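Side-chain contact in putative tetR family transcriptional regulator (Streptomyces coelicolor A3, PDB 2Q24), which probably regulates transcription as a TetR-family DNA-binding protein, with a predicted helix-turn-helix motif and two copies paired in the crystal: residues B[78-83]-B[91-96]. Numbering follows the deposited sequence. Where two conformers were deposited one is given.
Sequences PGLLAE and RAWTRR
Leu80 reaches from the short helix 77-83 to the flank of helix 86-106, where its two methyl branches part company. Leu80 CD1 lies 3.9 Å from Trp93 CB and also touches the CD1 corner of the indole, approaching at the ring edge and near its plane rather than over a face. Leu80 CD2 meets the methyl of Ala92, one residue before Trp93, at 4.3 Å from Ala92 CB. The leucine and tryptophan side chains cross at about a right angle. Trp93 CG lies anti to the backbone N (chi1 -173°), beside the carbonyl carbon, and the indole runs on into the buried interior; there NE1 is hydrogen-bonded to Leu73 O, and the ring packs on Ile129, Leu133 and Leu136 of helix 125-142. That bond satisfies the buried N-H and helps fix the rotation of the ring. Leu80 also packs on Ala89, about one turn before Trp93 on helix 86-106, which extends the same apolar strip. The contact is thus a small apolar helix-helix junction, a single leucine set against an Ala-Trp pair, within the all-helical regulatory part of the TetR fold, which in relatives commonly binds effectors and forms the dimer.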
# COMPACT_ATOMS: atom_id res chain seq x y z
N PRO B 78 -1.65 10.98 -6.16
CA PRO B 78 -1.73 11.48 -7.54
C PRO B 78 -2.83 12.55 -7.76
O PRO B 78 -2.59 13.56 -8.43
CB PRO B 78 -1.98 10.19 -8.38
CG PRO B 78 -1.44 9.06 -7.52
CD PRO B 78 -1.74 9.51 -6.09
N GLY B 79 -4.02 12.30 -7.22
CA GLY B 79 -5.11 13.24 -7.35
C GLY B 79 -4.80 14.57 -6.72
O GLY B 79 -5.14 15.63 -7.30
N LEU B 80 -4.19 14.55 -5.52
CA LEU B 80 -3.84 15.83 -4.87
C LEU B 80 -2.80 16.62 -5.68
O LEU B 80 -2.90 17.85 -5.86
CB LEU B 80 -3.37 15.57 -3.44
CG LEU B 80 -4.47 15.14 -2.46
CD1 LEU B 80 -3.78 14.70 -1.12
CD2 LEU B 80 -5.47 16.36 -2.14
N LEU B 81 -1.81 15.91 -6.22
CA LEU B 81 -0.80 16.56 -7.07
C LEU B 81 -1.34 17.07 -8.39
O LEU B 81 -0.81 18.05 -8.96
CB LEU B 81 0.41 15.65 -7.29
CG LEU B 81 1.32 15.47 -6.07
CD1 LEU B 81 2.18 14.24 -6.40
CD2 LEU B 81 2.21 16.72 -5.77
N ALA B 82 -2.42 16.46 -8.85
CA ALA B 82 -3.12 16.94 -10.03
C ALA B 82 -3.90 18.23 -9.78
O ALA B 82 -4.07 19.04 -10.69
CB ALA B 82 -4.05 15.87 -10.55
N GLU B 83 -4.38 18.46 -8.56
CA GLU B 83 -5.26 19.61 -8.28
C GLU B 83 -4.61 20.78 -7.58
O GLU B 83 -5.18 21.88 -7.56
CB GLU B 83 -6.42 19.22 -7.36
CG GLU B 83 -7.37 18.17 -7.92
CD GLU B 83 -8.00 18.57 -9.25
OE1 GLU B 83 -8.21 19.80 -9.50
OE2 GLU B 83 -8.24 17.63 -10.06
N ARG B 91 0.75 19.66 2.13
CA ARG B 91 0.01 20.16 3.29
C ARG B 91 -1.34 19.45 3.48
O ARG B 91 -1.66 19.01 4.57
CB ARG B 91 -0.19 21.70 3.16
CG ARG B 91 -1.15 22.34 4.18
CD ARG B 91 -1.13 23.88 4.13
NE ARG B 91 0.23 24.44 4.01
CZ ARG B 91 1.01 24.88 5.02
NH1 ARG B 91 0.60 24.87 6.28
NH2 ARG B 91 2.21 25.34 4.75
N ALA B 92 -2.13 19.36 2.39
CA ALA B 92 -3.45 18.69 2.50
C ALA B 92 -3.27 17.25 2.91
O ALA B 92 -3.98 16.72 3.78
CB ALA B 92 -4.24 18.79 1.19
N TRP B 93 -2.28 16.59 2.32
CA TRP B 93 -2.05 15.18 2.66
C TRP B 93 -1.59 14.97 4.10
O TRP B 93 -1.96 14.01 4.74
CB TRP B 93 -1.02 14.60 1.67
CG TRP B 93 -0.82 13.09 1.83
CD1 TRP B 93 -1.50 12.08 1.17
CD2 TRP B 93 0.11 12.46 2.69
NE1 TRP B 93 -1.02 10.84 1.59
CE2 TRP B 93 -0.03 11.05 2.53
CE3 TRP B 93 1.06 12.95 3.62
CZ2 TRP B 93 0.77 10.13 3.22
CZ3 TRP B 93 1.87 12.02 4.33
CH2 TRP B 93 1.70 10.63 4.14
N THR B 94 -0.76 15.85 4.62
CA THR B 94 -0.34 15.72 5.99
C THR B 94 -1.51 15.76 6.99
O THR B 94 -1.48 15.13 7.98
CB THR B 94 0.75 16.73 6.39
OG1 THR B 94 0.24 18.04 6.40
CG2 THR B 94 1.96 16.61 5.54
N ARG B 95 -2.54 16.54 6.69
CA ARG B 95 -3.77 16.49 7.50
C ARG B 95 -4.42 15.10 7.41
O ARG B 95 -4.87 14.55 8.43
CB ARG B 95 -4.74 17.64 7.12
CG ARG B 95 -4.26 19.01 7.51
CD ARG B 95 -5.33 20.18 7.33
NE ARG B 95 -6.62 19.76 7.83
CZ ARG B 95 -7.09 19.99 9.06
NH1 ARG B 95 -6.38 20.69 9.94
NH2 ARG B 95 -8.29 19.53 9.39
N ARG B 96 -4.44 14.51 6.22
CA ARG B 96 -4.98 13.14 6.05
C ARG B 96 -4.12 12.13 6.79
O ARG B 96 -4.64 11.16 7.36
CB ARG B 96 -5.10 12.75 4.55
CG ARG B 96 -6.08 13.66 3.75
CD ARG B 96 -7.47 13.67 4.38
NE ARG B 96 -8.16 12.44 4.12
CZ ARG B 96 -8.97 11.80 4.97
NH1 ARG B 96 -9.19 12.23 6.22
NH2 ARG B 96 -9.57 10.69 4.54